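Side-chain contacts in glutathione S-transferase (Bombyx mori, PDB 3AY8), which probably transfers glutathione to substrates as a homodimeric glutathione transferase, a member of the cytosolic family built on the GST fold: residues Leu20-Ala24 with Ile25-Ile29; Thr57-Asn61 with Asn62-Trp66; Arg112-Cys115 with Phe116-Phe120. All blocks are in the same frame, centred on the assembly; numbering follows the deposited sequence.

Contact 1: residues Leu20-Ala24 with Ile25-Ile29; sequences LAARA and IGIPI. With GOL (glycerol), chain B.
The guanidinium of R23 is met at its edge, in its plane, by glycerol O3, while I29 CD1, in one of two conformers, approaches it obliquely and comes to 3.8 Å from R23 NH1. The edge contact is a hydrogen bond from R23 NH1 to glycerol O3, 3.0 Å long and fairly straight at 160°. A bend at chi2 (-47°) turns the arginine chain after CG, which leaves NH1 beside glycerol O3 and the I29 side chain. NE makes a salt bridge to E198, and NH2 too has a partner elsewhere in the structure. The glycerol, probably left from the crystallisation liquor, also donates from O3 to I27 O at 2.7 Å and from O2 to R23 O at 3.2 Å; it thereby spans the arginine and the turn beside it. That turn is a Schellman motif closing helix 13-25, the helix of the beta-alpha-beta crossover from strand 5-8 to strand 30-33 in the thioredoxin-like domain. The last regular turn is sealed by I25 N to A21 O (3.0 Å). G26 then takes a left-handed backbone (phi 82°), and the chain doubles back to give I27 N to A22 O at 3.2 Å, with a weak, bent bond from G26 N to R23 O inside it. A22 O also receives a weak bond from G26 N. Beneath these polar links lies a small apolar patch. In one of two alternate conformers, a doubtful detail, I29 CD1 lies 3.6 Å from A22 CB; I27 CG2, also from one of two conformers, lies near A22 CB. Helix 68-79 covers this side, with L75 packed on both A22 and I25, while W85 packs on A24 and I25.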
# COMPACT_ATOMS: atom_id res chain seq x y z
N LEU A 20 10.23 0.47 -14.27
CA LEU A 20 10.61 1.87 -14.31
C LEU A 20 11.67 2.21 -13.26
O LEU A 20 12.55 3.03 -13.52
CB LEU A 20 9.38 2.77 -14.13
CG LEU A 20 8.53 3.10 -15.36
CD1 LEU A 20 7.19 3.68 -14.93
CD2 LEU A 20 9.25 4.08 -16.32
N ALA A 21 11.55 1.62 -12.07
CA ALA A 21 12.55 1.83 -11.01
C ALA A 21 13.90 1.26 -11.44
O ALA A 21 14.93 1.90 -11.26
CB ALA A 21 12.10 1.19 -9.70
N ALA A 22 13.89 0.05 -11.99
CA ALA A 22 15.12 -0.56 -12.52
C ALA A 22 15.75 0.34 -13.61
O ALA A 22 16.95 0.57 -13.58
CB ALA A 22 14.85 -1.96 -13.06
N ARG A 23 14.93 0.88 -14.51
CA ARG A 23 15.44 1.82 -15.54
C ARG A 23 16.03 3.07 -14.91
O ARG A 23 17.08 3.54 -15.34
CB ARG A 23 14.35 2.22 -16.55
CG ARG A 23 13.63 1.06 -17.27
CD ARG A 23 14.59 0.01 -17.81
NE ARG A 23 14.01 -0.86 -18.84
CZ ARG A 23 14.66 -1.88 -19.39
NH1 ARG A 23 15.89 -2.17 -19.00
NH2 ARG A 23 14.09 -2.61 -20.33
N ALA A 24 15.35 3.62 -13.90
CA ALA A 24 15.78 4.86 -13.27
C ALA A 24 17.13 4.74 -12.58
O ALA A 24 17.98 5.63 -12.73
CB ALA A 24 14.71 5.37 -12.29
N ILE A 25 17.33 3.65 -11.83
CA ILE A 25 18.60 3.46 -11.13
C ILE A 25 19.68 2.92 -12.06
O ILE A 25 20.87 2.97 -11.73
CB ILE A 25 18.46 2.63 -9.82
CG1 ILE A 25 17.58 1.40 -10.04
CG2 ILE A 25 17.92 3.51 -8.69
CD1 ILE A 25 16.69 1.02 -8.85
N GLY A 26 19.27 2.46 -13.24
CA GLY A 26 20.20 2.10 -14.30
C GLY A 26 20.82 0.73 -14.19
O GLY A 26 21.95 0.53 -14.63
N ILE A 27 20.07 -0.23 -13.64
CA ILE A 27 20.59 -1.58 -13.47
C ILE A 27 20.24 -2.45 -14.68
O ILE A 27 19.09 -2.45 -15.14
CB ILE A 27 20.14 -2.23 -12.12
CG1 ILE A 27 20.98 -3.48 -11.79
CG2 ILE A 27 18.64 -2.54 -12.12
CD1 ILE A 27 22.39 -3.18 -11.30
N PRO A 28 21.24 -3.18 -15.21
CA PRO A 28 20.92 -4.16 -16.25
C PRO A 28 20.10 -5.30 -15.63
O PRO A 28 20.46 -5.83 -14.57
CB PRO A 28 22.31 -4.66 -16.67
CG PRO A 28 23.21 -3.49 -16.42
CD PRO A 28 22.69 -2.95 -15.10
N ILE A 29 18.99 -5.65 -16.27
CA ILE A 29 18.09 -6.68 -15.74
C ILE A 29 17.55 -7.53 -16.85
O ILE A 29 17.18 -7.02 -17.92
CB ILE A 29 16.81 -6.10 -15.10
CG1 ILE A 29 16.74 -4.58 -15.21
CG2 ILE A 29 16.59 -6.66 -13.70
CD1 ILE A 29 15.46 -4.14 -15.83
C1 GOL B . 20.29 0.98 -18.76
O1 GOL B . 20.81 -0.23 -19.30
C2 GOL B . 19.19 0.71 -17.73
O2 GOL B . 18.32 1.82 -17.67
C3 GOL B . 18.39 -0.55 -18.06
O3 GOL B . 17.70 -1.02 -16.90

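Contact 2: residues Thr57-Asn61 with Asn62-Trp66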
# COMPACT_ATOMS: atom_id res chain seq x y z
N THR A 57 7.68 -10.05 -10.05
CA THR A 57 8.51 -10.82 -9.12
C THR A 57 9.97 -10.61 -9.54
O THR A 57 10.31 -10.74 -10.72
CB THR A 57 8.16 -12.31 -9.16
OG1 THR A 57 6.85 -12.52 -8.61
CG2 THR A 57 9.18 -13.17 -8.37
N LEU A 58 10.80 -10.25 -8.57
CA LEU A 58 12.22 -10.11 -8.78
C LEU A 58 12.93 -11.39 -8.30
O LEU A 58 12.65 -11.88 -7.21
CB LEU A 58 12.74 -8.90 -8.02
CG LEU A 58 14.20 -8.48 -8.21
CD1 LEU A 58 14.41 -7.76 -9.55
CD2 LEU A 58 14.66 -7.61 -7.06
N ASP A 59 13.82 -11.92 -9.13
CA ASP A 59 14.76 -12.97 -8.70
C ASP A 59 16.17 -12.40 -8.73
O ASP A 59 16.79 -12.27 -9.80
CB ASP A 59 14.64 -14.21 -9.59
CG ASP A 59 15.50 -15.39 -9.09
OD1 ASP A 59 16.46 -15.20 -8.31
OD2 ASP A 59 15.20 -16.52 -9.49
N ASP A 60 16.67 -12.01 -7.56
CA ASP A 60 18.02 -11.52 -7.41
C ASP A 60 18.89 -12.63 -6.83
O ASP A 60 19.02 -12.74 -5.60
CB ASP A 60 18.06 -10.29 -6.50
CG ASP A 60 19.46 -9.75 -6.29
OD1 ASP A 60 20.42 -10.30 -6.88
OD2 ASP A 60 19.62 -8.78 -5.53
N ASN A 61 19.45 -13.45 -7.71
CA ASN A 61 20.40 -14.51 -7.32
C ASN A 61 19.74 -15.45 -6.30
O ASN A 61 20.31 -15.77 -5.26
CB ASN A 61 21.70 -13.91 -6.77
CG ASN A 61 22.43 -12.99 -7.79
OD1 ASN A 61 23.61 -13.19 -8.08
ND2 ASN A 61 21.73 -11.98 -8.32
N ASN A 62 18.51 -15.87 -6.62
CA ASN A 62 17.67 -16.73 -5.77
C ASN A 62 16.94 -16.10 -4.56
O ASN A 62 16.10 -16.77 -3.95
CB ASN A 62 18.38 -18.04 -5.40
CG ASN A 62 18.50 -18.96 -6.60
OD1 ASN A 62 17.67 -19.86 -6.78
ND2 ASN A 62 19.49 -18.71 -7.45
N PHE A 63 17.24 -14.85 -4.24
CA PHE A 63 16.36 -14.05 -3.37
C PHE A 63 15.18 -13.61 -4.23
O PHE A 63 15.33 -12.81 -5.16
CB PHE A 63 17.08 -12.83 -2.76
CG PHE A 63 16.16 -11.89 -1.99
CD1 PHE A 63 15.50 -12.32 -0.84
CD2 PHE A 63 15.97 -10.58 -2.42
CE1 PHE A 63 14.65 -11.46 -0.12
CE2 PHE A 63 15.12 -9.71 -1.72
CZ PHE A 63 14.46 -10.16 -0.57
N VAL A 64 14.02 -14.17 -3.92
CA VAL A 64 12.80 -13.93 -4.67
C VAL A 64 11.93 -12.93 -3.92
O VAL A 64 11.63 -13.12 -2.73
CB VAL A 64 12.03 -15.25 -4.89
CG1 VAL A 64 10.70 -14.99 -5.60
CG2 VAL A 64 12.88 -16.24 -5.67
N LEU A 65 11.56 -11.86 -4.61
CA LEU A 65 10.82 -10.78 -3.99
C LEU A 65 9.66 -10.36 -4.89
O LEU A 65 9.85 -10.14 -6.08
CB LEU A 65 11.75 -9.58 -3.77
CG LEU A 65 11.22 -8.34 -3.04
CD1 LEU A 65 10.94 -8.66 -1.54
CD2 LEU A 65 12.20 -7.19 -3.20
N TRP A 66 8.47 -10.28 -4.32
CA TRP A 66 7.37 -9.66 -5.04
C TRP A 66 6.97 -8.35 -4.36
O TRP A 66 7.62 -7.93 -3.38
CB TRP A 66 6.20 -10.62 -5.23
CG TRP A 66 5.70 -11.27 -3.97
CD1 TRP A 66 6.18 -12.40 -3.38
CD2 TRP A 66 4.60 -10.82 -3.15
NE1 TRP A 66 5.46 -12.69 -2.24
CE2 TRP A 66 4.48 -11.73 -2.08
CE3 TRP A 66 3.70 -9.74 -3.23
CZ2 TRP A 66 3.50 -11.59 -1.08
CZ3 TRP A 66 2.73 -9.60 -2.22
CH2 TRP A 66 2.64 -10.52 -1.17
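Backbone hydrogen bonds join L58 to L65 and D60 to F63 in two reciprocal pairs. L58 N reaches L65 O at 2.7 Å, and L65 N returns to L58 O at 2.8 Å. Nearer the turn, D60 N donates to F63 O at 2.9 Å, and F63 N answers to D60 O at 3.1 Å. Between the pairs a CA-H...O contact from V64 CA to L58 O, 3.3 Å, adds to the pairing. The arrangement is a tight antiparallel hairpin whose two-residue type I' turn places both N61 and N62 at positive phi; its strand 63-66 forms one margin of the thioredoxin-like sheet. The D59 side chain supports the turn through a bond of its own. It holds CG anti to its nitrogen (chi1 -174°), which swings the carboxylate along the strand to the corner, where D59 OD1 accepts N62 N at 2.7 Å with an angle of 140° at the hydrogen. D60, on the other face, sends OD2 to the hydroxyls of Y74 and Y79. Apolar contacts also divide between the faces. With D59 lie T57 and V64, whose side chains cross, T57 CG2 lying 3.6 Å from V64 CG1; T57 OG1 is occupied by C54 O and N50 ND2. With D60 lie L58, F63 and L65, where L58 CB and L65 CB stand 4.4 Å apart under helix 68-79. The F63 ring meets that of Y74 with planes inclined by about 50°. Contacts with the second subunit follow the margin: Q98 of that subunit donates NE2 to W66 O and packs on L65, and its F102 packs on W66.

Contact 3: residues Arg112-Cys115 with Phe116-Phe120; sequences RAIC and FPILF
F116 N bonds to R112 O at 2.9 Å and L119 N to C115 O at 2.9 Å, but between them P117 has no N-H to give, and helix 90-120 kinks there. This is a proline kink in the last turns of the long first helix of the all-helical C-terminal domain. On the outer side R112 and F116, four residues apart, run side by side and point the same way. The arginine chain is extended from CG to NE, and chi4 (-102°) turns the guanidinium flat alongside the phenyl ring, their planes 26° apart. F116 CD1 stands 3.6 Å above the guanidinium plane, toward its rim, and R112 NH1 is 3.7 Å from both F116 CD1 and F116 CE1. The opposite face of the F116 ring receives F120 CD2, 3.4 Å above the ring plane, so the phenyl is layered between the arginine and the next aromatic. The inner side is apolar. I114 CG2 and I118 CD1 approach to 4.2 Å, while C115, I118 and L119 face helix 196-213, with F206 on C115 and V210 on both I118 and L119. N213 of that helix also bonds through ND2 to I118 O, tying the two helix ends together. At the kink, the place an amide hydrogen would occupy is filled by the proline ring, and P117 CD lies 3.3 Å from A113 O.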
# COMPACT_ATOMS: atom_id res chain seq x y z
N ARG A 112 -7.77 0.26 -10.00
CA ARG A 112 -8.14 -1.14 -10.08
C ARG A 112 -9.65 -1.39 -9.82
O ARG A 112 -10.26 -2.21 -10.50
CB ARG A 112 -7.30 -1.93 -9.10
CG ARG A 112 -7.12 -3.35 -9.48
CD ARG A 112 -6.43 -4.12 -8.35
NE ARG A 112 -6.05 -5.45 -8.81
CZ ARG A 112 -6.71 -6.57 -8.52
NH1 ARG A 112 -6.27 -7.73 -9.00
NH2 ARG A 112 -7.80 -6.54 -7.76
N ALA A 113 -10.22 -0.68 -8.85
CA ALA A 113 -11.66 -0.77 -8.54
C ALA A 113 -12.53 -0.47 -9.77
O ALA A 113 -13.59 -1.06 -9.95
CB ALA A 113 -12.03 0.15 -7.39
N ILE A 114 -12.05 0.43 -10.61
CA ILE A 114 -12.71 0.75 -11.88
C ILE A 114 -12.39 -0.28 -12.97
O ILE A 114 -13.31 -0.82 -13.60
CB ILE A 114 -12.31 2.17 -12.35
CG1 ILE A 114 -12.91 3.22 -11.41
CG2 ILE A 114 -12.73 2.43 -13.83
CD1 ILE A 114 -12.15 4.55 -11.39
N CYS A 115 -11.11 -0.56 -13.18
CA CYS A 115 -10.69 -1.33 -14.35
C CYS A 115 -10.83 -2.85 -14.27
O CYS A 115 -11.14 -3.48 -15.28
CB CYS A 115 -9.27 -0.96 -14.77
SG CYS A 115 -9.10 0.78 -15.20
N PHE A 116 -10.59 -3.43 -13.10
CA PHE A 116 -10.65 -4.88 -12.94
C PHE A 116 -12.03 -5.48 -13.27
O PHE A 116 -12.12 -6.50 -13.96
CB PHE A 116 -10.20 -5.29 -11.53
CG PHE A 116 -10.19 -6.78 -11.31
CD1 PHE A 116 -9.02 -7.52 -11.48
CD2 PHE A 116 -11.35 -7.45 -10.91
CE1 PHE A 116 -9.00 -8.90 -11.27
CE2 PHE A 116 -11.35 -8.83 -10.70
CZ PHE A 116 -10.17 -9.55 -10.88
N PRO A 117 -13.12 -4.86 -12.76
CA PRO A 117 -14.42 -5.45 -13.09
C PRO A 117 -14.79 -5.29 -14.56
O PRO A 117 -15.56 -6.11 -15.09
CB PRO A 117 -15.39 -4.66 -12.21
CG PRO A 117 -14.53 -4.18 -11.07
CD PRO A 117 -13.25 -3.83 -11.72
N ILE A 118 -14.26 -4.25 -15.21
CA ILE A 118 -14.49 -3.99 -16.63
C ILE A 118 -13.72 -5.01 -17.48
O ILE A 118 -14.24 -5.49 -18.49
CB ILE A 118 -14.10 -2.54 -17.03
CG1 ILE A 118 -15.09 -1.54 -16.44
CG2 ILE A 118 -14.00 -2.38 -18.54
CD1 ILE A 118 -14.69 -0.07 -16.63
N LEU A 119 -12.50 -5.33 -17.07
CA LEU A 119 -11.67 -6.28 -17.81
C LEU A 119 -12.16 -7.72 -17.66
O LEU A 119 -12.16 -8.47 -18.63
CB LEU A 119 -10.20 -6.22 -17.35
CG LEU A 119 -9.33 -5.01 -17.69
CD1 LEU A 119 -8.15 -4.89 -16.73
CD2 LEU A 119 -8.85 -5.07 -19.14
N PHE A 120 -12.58 -8.08 -16.45
CA PHE A 120 -12.77 -9.49 -16.09
C PHE A 120 -14.15 -9.88 -15.61
O PHE A 120 -14.52 -11.05 -15.71
CB PHE A 120 -11.74 -9.91 -15.03
CG PHE A 120 -10.31 -9.75 -15.46
CD1 PHE A 120 -9.81 -10.43 -16.56
CD2 PHE A 120 -9.46 -8.91 -14.74
CE1 PHE A 120 -8.48 -10.28 -16.95
CE2 PHE A 120 -8.12 -8.76 -15.12
CZ PHE A 120 -7.63 -9.44 -16.23

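How the contacts relate
Along the chain the three contacts come in series. Contacts 1 and 2 belong to the thioredoxin-like N-terminal domain, contact 3 to the helical C-terminal domain. Contact 1 ends the helix leading into strand 30-33, and contact 2 is the hairpin at the other margin of the same four-stranded sheet; their centres are 15 Å apart and their nearest atoms about 5 Å, without touching. Both pack on helix 68-79. Contact 3 lies far off, its centre 29 Å from contact 1 and 28 Å from contact 2, and on the opposite side of the chain's centre from contact 1. Of the three, contact 2 alone reaches the second subunit, placing the hairpin at the dimer interface.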